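NDP-N-acetyl-D-galactosaminuronic acid dehydrogenase (Methanosarcina mazei Go1, PDB 3G79) probably oxidises UDP-N-acetyl-D-mannosamine to UDP-N-acetyl-D-mannosaminuronate, using two molecules of NAD+, as a member of the UDP-glucose/GDP-mannose dehydrogenase family. Local coordinates at residues 122-126 and 147-151; 130-135 and 161-166; 443-449 and 462-468. All blocks are in the same frame, centred on the assembly; numbering follows the deposited sequence.

In the fold
Starting from the N terminus, the chain first passes through the NAD-binding region. Here contacts 1 and 2 cross, with segments alternating as 122-126, 130-135, 147-151 and 161-166. Contact 1 closes the path from the start of helix 124-136 to the loop after strand 142-145; contact 2 packs the later part of that helix on helix 154-166. Their centres lie about 15 Å apart. Contact 3 follows in series, closing the short beta-alpha-beta excursion through helix 455-459 in the C-terminal, presumably UDP-binding, part. It lies on the opposite side of the chain's centre, its own centre about 44 Å from that of contact 1 and about 59 Å from that of contact 2.

Contact 1: 122-126 and 147-151; sequences DFSAL and STITP
Phe123 reaches from the start of a helix to the extended loop 147-151 and sets the edge of its ring on the backbone there. Phe123 CE1 lies 3.6 Å from Thr148 O, near the ring plane, and Phe123 CZ is 4.3 Å from Thr150 CG2, also at the edge. The m rotamer carries the ring across, although its CA-to-CB bond runs sideways; the CA atoms of Phe123 and Ile149 are 8.7 Å apart. Phe123 occupies the N-cap position of helix 124-136. Just before it, Asp122 (chi1 t) forms an Asx turn, Asp122 OD1 accepting from Ser124 N at 3.1 Å.

One helical turn on, Leu126 points toward the loop in a t,p rotamer, its CA 7.7 Å from Ser147 CA. Leu126 CD1 lies 3.6 Å from Ser147 OG, a plain van der Waals contact; the hydroxyl has its hydrogen bond with Ile109 O. Leu126 CD2 packs at 3.8 Å on Ile149 CG2, and the same methyl lies 4.2 Å from Phe123 CE1, while the rest of the Ile149 side chain (p,t) leads away. Thr148 and Ile149 also touch helix 228-258.

The loop follows strand 142-145, and Ser147 lies near the glycines of a probable GxGxxG turn. Such a meeting of a helix start with a loop at the C-terminal ends of parallel strands is characteristic of a Rossmann-type nucleotide-binding domain.

Contact 2: 130-135 and 161-166; sequences IRNVGK and ILEEES
Ile130 (m,t) begins the interface, pointing from helix 124-136 toward helix 154-166. Ile130 CG2 touches Ile161 CG2 at 3.8 Å and Leu162 CD2 at 3.6 Å. The two segments are regular alpha-helix, running broadly the same way: their axes cross at -43° and come within 7.5 Å.

Arg131, with its CA 6.1 Å from Ile161 CA, lays the aliphatic part of its side chain beside Ile161 (m,t) and Glu165 (m,m). Arg131 CG is 3.5 Å from Ile161 CG2. Arg131 CD is 3.8 Å from Glu165 OE2; the charges stay beyond salt-bridge range, with Arg131 NE 4.6 Å from that oxygen. Val133 (chi1 t) then sets CG1 against Leu162 CD1 at 3.6 Å; the leucine is between wells, with chi1 -94° and chi2 -21°.

Gly134 is the point of closest backbone approach, its CA only 4.2 Å from Leu162 CA. Gly134 N lies 3.5 Å from Leu162 CD1, Gly134 C 3.6 Å from Glu165 CB, and Gly134 O 3.3 Å from Ser166 CB. A beta carbon here would sit 2.8 Å from Glu165 CB, a clash, so the absence of a side chain permits this close crossing. Lys135 points away, though Lys135 N comes 3.7 Å from Glu165 CB. Ser166 (chi1 p) bonds its OG back to Leu162 O at 2.6 Å.

The two helices follow successive parallel strands, 104-107 and 142-145, and lie side by side against the NAD-domain sheet: Ile130 and Val133 rest on Leu107 and Val105 of strand 104-107, and Leu162 reaches Phe174, just before strand 175-178.

Contact 3: 443-449 and 462-468; sequences NPVIIDG and GFVYKGI
Backbone hydrogen bonds zip strands 445-448 and 464-467 together in parallel, their axes 4.5 Å apart and 10° from aligned. The register runs from Val445 with Val464 to Asp448 with Gly467. The ladder is Val464 N to Pro444 O (2.8 Å), Ile446 N to Val464 O (3.0 Å), Lys466 N to Ile446 O (3.2 Å), Asp448 N to Lys466 O (2.7 Å) and Ile468 N to Asp448 O (3.0 Å). Asn443 ND2 adds a side-chain bond to Gly462 O at 2.7 Å; Gly462, at positive phi, is the C-prime residue of the Schellman motif ending helix 455-459.

Pro444 CG lies over the Phe463 ring (chi1 m, chi2 84°) in a CH-pi contact, 3.8 Å from the centroid. Ile446 CG2 packs 3.7 Å from Phe463 CD2 and 4.2 Å from Tyr465 CD1, at the tyrosine ring's edge (chi1 t). Val445, Ile447, Val464 and Lys466 share one face, where helix 321-345 lies on Val445 and Ile447; Ile446, Asp448 and Tyr465 point to the other.

The Asp448 carboxylate (chi1 t) accepts from Arg450 N and Ile453 N. Lys466 NZ bonds His474 O of the C-terminal histidine tag, whose His476 and His474 NE2 atoms bond Tyr465 N and Gly467 N.

This beta-alpha-beta unit ends the 3-2-1-4-5-6 parallel sheet of a Rossmann-like fold in the C-terminal, presumably UDP-binding, part.

Contact 1: 122-126 and 147-151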
loop_
_atom_site.group_PDB
_atom_site.type_symbol
_atom_site.label_atom_id
_atom_site.label_comp_id
_atom_site.label_asym_id
_atom_site.label_seq_id
_atom_site.Cartn_x
_atom_site.Cartn_y
_atom_site.Cartn_z
ATOM N N ASP A 122 -24.202 -7.117 -16.006
ATOM C CA ASP A 122 -25.142 -7.317 -17.121
ATOM C C ASP A 122 -25.038 -6.120 -18.043
ATOM O O ASP A 122 -25.587 -5.062 -17.767
ATOM C CB ASP A 122 -26.598 -7.519 -16.659
ATOM C CG ASP A 122 -27.590 -7.601 -17.828
ATOM O OD1 ASP A 122 -27.166 -7.966 -18.959
ATOM O OD2 ASP A 122 -28.792 -7.303 -17.614
ATOM N N PHE A 123 -24.324 -6.330 -19.139
ATOM C CA PHE A 123 -24.074 -5.330 -20.149
ATOM C C PHE A 123 -25.173 -5.173 -21.231
ATOM O O PHE A 123 -24.976 -4.411 -22.192
ATOM C CB PHE A 123 -22.746 -5.663 -20.838
ATOM C CG PHE A 123 -21.527 -5.476 -19.965
ATOM C CD1 PHE A 123 -21.338 -4.299 -19.245
ATOM C CD2 PHE A 123 -20.536 -6.466 -19.916
ATOM C CE1 PHE A 123 -20.184 -4.103 -18.457
ATOM C CE2 PHE A 123 -19.384 -6.302 -19.138
ATOM C CZ PHE A 123 -19.205 -5.109 -18.403
ATOM N N SER A 124 -26.316 -5.847 -21.085
ATOM C CA SER A 124 -27.246 -5.961 -22.210
ATOM C C SER A 124 -27.765 -4.603 -22.708
ATOM O O SER A 124 -27.692 -4.309 -23.911
ATOM C CB SER A 124 -28.353 -7.043 -21.989
ATOM O OG SER A 124 -29.432 -6.631 -21.154
ATOM N N ALA A 125 -28.256 -3.774 -21.803
ATOM C CA ALA A 125 -28.630 -2.415 -22.155
ATOM C C ALA A 125 -27.449 -1.601 -22.738
ATOM O O ALA A 125 -27.664 -0.724 -23.622
ATOM C CB ALA A 125 -29.226 -1.686 -20.948
ATOM N N LEU A 126 -26.230 -1.883 -22.259
ATOM C CA LEU A 126 -25.033 -1.145 -22.709
ATOM C C LEU A 126 -24.777 -1.535 -24.124
ATOM O O LEU A 126 -24.567 -0.683 -24.987
ATOM C CB LEU A 126 -23.773 -1.490 -21.885
ATOM C CG LEU A 126 -22.445 -1.060 -22.519
ATOM C CD1 LEU A 126 -22.427 0.485 -22.649
ATOM C CD2 LEU A 126 -21.206 -1.617 -21.802
ATOM N N SER A 147 -19.650 4.039 -19.320
ATOM C CA SER A 147 -20.059 2.940 -18.398
ATOM C C SER A 147 -18.831 2.148 -17.904
ATOM O O SER A 147 -17.859 1.961 -18.622
ATOM C CB SER A 147 -21.043 1.969 -19.065
ATOM O OG SER A 147 -22.119 2.630 -19.744
ATOM N N THR A 148 -18.884 1.681 -16.661
ATOM C CA THR A 148 -17.816 0.861 -16.082
ATOM C C THR A 148 -17.687 -0.456 -16.862
ATOM O O THR A 148 -18.632 -1.217 -16.941
ATOM C CB THR A 148 -18.129 0.611 -14.579
ATOM O OG1 THR A 148 -18.089 1.856 -13.859
ATOM C CG2 THR A 148 -17.158 -0.408 -13.965
ATOM N N ILE A 149 -16.536 -0.693 -17.481
ATOM C CA ILE A 149 -16.341 -1.902 -18.296
ATOM C C ILE A 149 -15.137 -2.681 -17.809
ATOM O O ILE A 149 -14.428 -2.204 -16.925
ATOM C CB ILE A 149 -16.249 -1.604 -19.799
ATOM C CG1 ILE A 149 -15.214 -0.497 -20.069
ATOM C CG2 ILE A 149 -17.665 -1.260 -20.353
ATOM C CD1 ILE A 149 -15.052 -0.066 -21.577
ATOM N N THR A 150 -14.917 -3.877 -18.352
ATOM C CA THR A 150 -13.798 -4.726 -17.921
ATOM C C THR A 150 -12.662 -4.620 -18.881
ATOM O O THR A 150 -12.884 -4.463 -20.080
ATOM C CB THR A 150 -14.176 -6.218 -17.875
ATOM O OG1 THR A 150 -14.492 -6.664 -19.202
ATOM C CG2 THR A 150 -15.347 -6.422 -17.002
ATOM N N PRO A 151 -11.429 -4.778 -18.386
ATOM C CA PRO A 151 -10.364 -4.643 -19.346
ATOM C C PRO A 151 -10.631 -5.420 -20.624
ATOM O O PRO A 151 -10.922 -6.610 -20.549
ATOM C CB PRO A 151 -9.158 -5.225 -18.599
ATOM C CG PRO A 151 -9.418 -4.785 -17.180
ATOM C CD PRO A 151 -10.915 -4.922 -17.010
#

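Contact 2: 130-135 and 161-166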
loop_
_atom_site.group_PDB
_atom_site.type_symbol
_atom_site.label_atom_id
_atom_site.label_comp_id
_atom_site.label_asym_id
_atom_site.label_seq_id
_atom_site.Cartn_x
_atom_site.Cartn_y
_atom_site.Cartn_z
ATOM N N ILE A 130 -24.603 0.619 -27.765
ATOM C CA ILE A 130 -23.461 0.622 -28.650
ATOM C C ILE A 130 -23.965 0.308 -30.045
ATOM O O ILE A 130 -23.664 1.041 -30.999
ATOM C CB ILE A 130 -22.363 -0.377 -28.163
ATOM C CG1 ILE A 130 -21.880 0.030 -26.774
ATOM C CG2 ILE A 130 -21.170 -0.339 -29.070
ATOM C CD1 ILE A 130 -21.037 -1.016 -26.042
ATOM N N ARG A 131 -24.745 -0.766 -30.163
ATOM C CA ARG A 131 -25.460 -1.074 -31.399
ATOM C C ARG A 131 -26.157 0.184 -31.936
ATOM O O ARG A 131 -25.896 0.623 -33.055
ATOM C CB ARG A 131 -26.442 -2.227 -31.184
ATOM C CG ARG A 131 -25.786 -3.648 -31.016
ATOM C CD ARG A 131 -26.658 -4.794 -31.623
ATOM N NE ARG A 131 -26.425 -6.155 -31.111
ATOM C CZ ARG A 131 -27.083 -6.694 -30.075
ATOM N NH1 ARG A 131 -26.848 -7.955 -29.698
ATOM N NH2 ARG A 131 -27.989 -5.976 -29.392
ATOM N N ASN A 132 -27.012 0.821 -31.149
ATOM C CA ASN A 132 -27.651 2.025 -31.670
ATOM C C ASN A 132 -26.660 3.052 -32.194
ATOM O O ASN A 132 -26.835 3.591 -33.310
ATOM C CB ASN A 132 -28.563 2.653 -30.652
ATOM C CG ASN A 132 -29.957 2.094 -30.711
ATOM O OD1 ASN A 132 -30.659 2.149 -29.718
ATOM N ND2 ASN A 132 -30.382 1.566 -31.878
ATOM N N VAL A 133 -25.623 3.324 -31.391
ATOM C CA VAL A 133 -24.495 4.120 -31.867
ATOM C C VAL A 133 -23.900 3.605 -33.201
ATOM O O VAL A 133 -23.866 4.350 -34.193
ATOM C CB VAL A 133 -23.426 4.277 -30.780
ATOM C CG1 VAL A 133 -22.157 4.965 -31.328
ATOM C CG2 VAL A 133 -24.012 5.077 -29.677
ATOM N N GLY A 134 -23.438 2.348 -33.221
ATOM C CA GLY A 134 -22.876 1.788 -34.436
ATOM C C GLY A 134 -23.814 2.020 -35.616
ATOM O O GLY A 134 -23.376 2.411 -36.690
ATOM N N LYS A 135 -25.109 1.802 -35.383
ATOM C CA LYS A 135 -26.143 1.875 -36.386
ATOM C C LYS A 135 -26.150 3.201 -37.077
ATOM O O LYS A 135 -26.474 3.265 -38.263
ATOM C CB LYS A 135 -27.507 1.633 -35.743
ATOM C CG LYS A 135 -28.690 1.560 -36.703
ATOM C CD LYS A 135 -29.621 0.367 -36.375
ATOM C CE LYS A 135 -30.234 0.469 -34.959
ATOM N NZ LYS A 135 -30.213 -0.835 -34.202
ATOM N N ILE A 161 -18.879 -4.468 -32.347
ATOM C CA ILE A 161 -20.202 -3.888 -32.540
ATOM C C ILE A 161 -20.185 -2.573 -33.335
ATOM O O ILE A 161 -20.948 -2.392 -34.293
ATOM C CB ILE A 161 -20.926 -3.637 -31.186
ATOM C CG1 ILE A 161 -21.091 -4.941 -30.418
ATOM C CG2 ILE A 161 -22.312 -3.098 -31.432
ATOM C CD1 ILE A 161 -21.656 -4.772 -29.007
ATOM N N LEU A 162 -19.353 -1.624 -32.924
ATOM C CA LEU A 162 -19.304 -0.357 -33.633
ATOM C C LEU A 162 -18.974 -0.629 -35.084
ATOM O O LEU A 162 -19.565 -0.016 -35.979
ATOM C CB LEU A 162 -18.278 0.609 -33.024
ATOM C CG LEU A 162 -18.718 1.644 -31.969
ATOM C CD1 LEU A 162 -20.231 1.942 -31.999
ATOM C CD2 LEU A 162 -18.280 1.245 -30.579
ATOM N N GLU A 163 -18.047 -1.555 -35.314
ATOM C CA GLU A 163 -17.558 -1.798 -36.661
ATOM C C GLU A 163 -18.523 -2.611 -37.508
ATOM O O GLU A 163 -18.670 -2.308 -38.684
ATOM C CB GLU A 163 -16.145 -2.387 -36.669
ATOM C CG GLU A 163 -15.109 -1.389 -36.132
ATOM C CD GLU A 163 -13.672 -1.861 -36.233
ATOM O OE1 GLU A 163 -13.411 -3.083 -36.275
ATOM O OE2 GLU A 163 -12.778 -1.002 -36.237
ATOM N N GLU A 164 -19.178 -3.620 -36.920
ATOM C CA GLU A 164 -20.138 -4.465 -37.635
ATOM C C GLU A 164 -21.341 -3.630 -38.040
ATOM O O GLU A 164 -21.862 -3.795 -39.131
ATOM C CB GLU A 164 -20.659 -5.635 -36.784
ATOM C CG GLU A 164 -19.645 -6.694 -36.327
ATOM C CD GLU A 164 -20.180 -7.630 -35.192
ATOM O OE1 GLU A 164 -21.117 -7.229 -34.431
ATOM O OE2 GLU A 164 -19.629 -8.757 -35.048
ATOM N N GLU A 165 -21.798 -2.741 -37.164
ATOM C CA GLU A 165 -23.043 -2.036 -37.442
ATOM C C GLU A 165 -22.848 -0.918 -38.466
ATOM O O GLU A 165 -23.662 -0.746 -39.392
ATOM C CB GLU A 165 -23.679 -1.517 -36.150
ATOM C CG GLU A 165 -24.150 -2.611 -35.190
ATOM C CD GLU A 165 -25.490 -3.236 -35.580
ATOM O OE1 GLU A 165 -26.348 -2.540 -36.174
ATOM O OE2 GLU A 165 -25.699 -4.418 -35.269
ATOM N N SER A 166 -21.770 -0.159 -38.295
ATOM C CA SER A 166 -21.541 0.988 -39.132
ATOM C C SER A 166 -20.917 0.535 -40.440
ATOM O O SER A 166 -21.189 1.094 -41.503
ATOM C CB SER A 166 -20.609 1.982 -38.436
ATOM O OG SER A 166 -19.360 1.368 -38.142
#

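Contact 3: 443-449 and 462-468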
loop_
_atom_site.group_PDB
_atom_site.type_symbol
_atom_site.label_atom_id
_atom_site.label_comp_id
_atom_site.label_asym_id
_atom_site.label_seq_id
_atom_site.Cartn_x
_atom_site.Cartn_y
_atom_site.Cartn_z
ATOM N N ASN A 443 -21.054 -15.604 31.976
ATOM C CA ASN A 443 -19.943 -15.335 31.100
ATOM C C ASN A 443 -20.364 -15.309 29.657
ATOM O O ASN A 443 -20.129 -16.293 28.931
ATOM C CB ASN A 443 -18.854 -16.352 31.311
ATOM C CG ASN A 443 -18.268 -16.274 32.689
ATOM O OD1 ASN A 443 -18.113 -17.291 33.352
ATOM N ND2 ASN A 443 -17.936 -15.071 33.136
ATOM N N PRO A 444 -20.994 -14.192 29.231
ATOM C CA PRO A 444 -21.308 -14.057 27.831
ATOM C C PRO A 444 -20.075 -13.724 27.036
ATOM O O PRO A 444 -19.101 -13.141 27.549
ATOM C CB PRO A 444 -22.311 -12.911 27.776
ATOM C CG PRO A 444 -22.150 -12.165 29.000
ATOM C CD PRO A 444 -21.331 -12.968 29.977
ATOM N N VAL A 445 -20.152 -14.130 25.775
ATOM C CA VAL A 445 -19.069 -14.092 24.842
ATOM C C VAL A 445 -19.359 -12.945 23.882
ATOM O O VAL A 445 -20.467 -12.877 23.338
ATOM C CB VAL A 445 -19.022 -15.445 24.128
ATOM C CG1 VAL A 445 -18.484 -15.307 22.708
ATOM C CG2 VAL A 445 -18.204 -16.492 24.969
ATOM N N ILE A 446 -18.392 -12.026 23.731
ATOM C CA ILE A 446 -18.415 -10.977 22.696
ATOM C C ILE A 446 -17.192 -11.116 21.785
ATOM O O ILE A 446 -16.084 -11.181 22.270
ATOM C CB ILE A 446 -18.533 -9.509 23.303
ATOM C CG1 ILE A 446 -18.590 -8.438 22.217
ATOM C CG2 ILE A 446 -17.372 -9.150 24.191
ATOM C CD1 ILE A 446 -19.933 -7.872 22.014
ATOM N N ILE A 447 -17.420 -11.154 20.469
ATOM C CA ILE A 447 -16.361 -11.215 19.415
ATOM C C ILE A 447 -16.486 -9.998 18.465
ATOM O O ILE A 447 -17.534 -9.807 17.829
ATOM C CB ILE A 447 -16.488 -12.521 18.564
ATOM C CG1 ILE A 447 -15.956 -13.757 19.298
ATOM C CG2 ILE A 447 -15.568 -12.459 17.392
ATOM C CD1 ILE A 447 -16.712 -14.237 20.417
ATOM N N ASP A 448 -15.433 -9.190 18.385
ATOM C CA ASP A 448 -15.419 -7.898 17.654
ATOM C C ASP A 448 -14.650 -7.930 16.346
ATOM O O ASP A 448 -13.435 -8.118 16.333
ATOM C CB ASP A 448 -14.785 -6.788 18.520
ATOM C CG ASP A 448 -15.008 -5.368 17.946
ATOM O OD1 ASP A 448 -15.881 -5.199 17.076
ATOM O OD2 ASP A 448 -14.330 -4.410 18.381
ATOM N N GLY A 449 -15.351 -7.708 15.243
ATOM C CA GLY A 449 -14.737 -7.735 13.920
ATOM C C GLY A 449 -14.384 -6.353 13.403
ATOM O O GLY A 449 -13.671 -6.205 12.386
ATOM N N GLY A 462 -17.274 -9.657 33.246
ATOM C CA GLY A 462 -17.438 -11.099 33.115
ATOM C C GLY A 462 -17.360 -11.712 31.718
ATOM O O GLY A 462 -17.329 -12.958 31.581
ATOM N N PHE A 463 -17.325 -10.871 30.677
ATOM C CA PHE A 463 -17.377 -11.375 29.299
ATOM C C PHE A 463 -16.158 -12.155 28.934
ATOM O O PHE A 463 -15.113 -12.010 29.579
ATOM C CB PHE A 463 -17.436 -10.237 28.312
ATOM C CG PHE A 463 -18.774 -9.717 28.087
ATOM C CD1 PHE A 463 -19.317 -8.780 28.950
ATOM C CD2 PHE A 463 -19.507 -10.121 26.990
ATOM C CE1 PHE A 463 -20.615 -8.243 28.711
ATOM C CE2 PHE A 463 -20.788 -9.599 26.740
ATOM C CZ PHE A 463 -21.332 -8.658 27.585
ATOM N N VAL A 464 -16.287 -12.952 27.879
ATOM C CA VAL A 464 -15.129 -13.526 27.253
ATOM C C VAL A 464 -14.968 -12.855 25.899
ATOM O O VAL A 464 -15.883 -12.943 25.054
ATOM C CB VAL A 464 -15.287 -15.015 27.019
ATOM C CG1 VAL A 464 -13.989 -15.573 26.383
ATOM C CG2 VAL A 464 -15.638 -15.742 28.321
ATOM N N TYR A 465 -13.804 -12.219 25.691
ATOM C CA TYR A 465 -13.604 -11.275 24.569
ATOM C C TYR A 465 -12.646 -11.743 23.521
ATOM O O TYR A 465 -11.655 -12.333 23.826
ATOM C CB TYR A 465 -13.106 -9.925 25.092
ATOM C CG TYR A 465 -12.577 -8.991 24.030
ATOM C CD1 TYR A 465 -13.411 -8.017 23.448
ATOM C CD2 TYR A 465 -11.255 -9.076 23.598
ATOM C CE1 TYR A 465 -12.932 -7.148 22.467
ATOM C CE2 TYR A 465 -10.763 -8.225 22.595
ATOM C CZ TYR A 465 -11.597 -7.251 22.041
ATOM O OH TYR A 465 -11.133 -6.397 21.034
ATOM N N LYS A 466 -12.937 -11.423 22.274
ATOM C CA LYS A 466 -12.035 -11.617 21.136
ATOM C C LYS A 466 -12.291 -10.467 20.172
ATOM O O LYS A 466 -13.451 -10.007 19.991
ATOM C CB LYS A 466 -12.360 -12.900 20.408
ATOM C CG LYS A 466 -12.181 -14.139 21.227
ATOM C CD LYS A 466 -10.773 -14.636 21.238
ATOM C CE LYS A 466 -10.718 -15.993 21.966
ATOM N NZ LYS A 466 -9.337 -16.563 22.187
ATOM N N GLY A 467 -11.212 -9.982 19.568
ATOM C CA GLY A 467 -11.317 -8.966 18.528
ATOM C C GLY A 467 -10.279 -9.283 17.490
ATOM O O GLY A 467 -9.231 -9.858 17.814
ATOM N N ILE A 468 -10.538 -8.915 16.240
ATOM C CA ILE A 468 -9.499 -9.058 15.221
ATOM C C ILE A 468 -8.159 -8.412 15.639
ATOM O O ILE A 468 -8.104 -7.284 16.167
ATOM C CB ILE A 468 -9.976 -8.633 13.810
ATOM C CG1 ILE A 468 -10.789 -9.779 13.201
ATOM C CG2 ILE A 468 -8.802 -8.330 12.860
ATOM C CD1 ILE A 468 -11.224 -9.538 11.769
#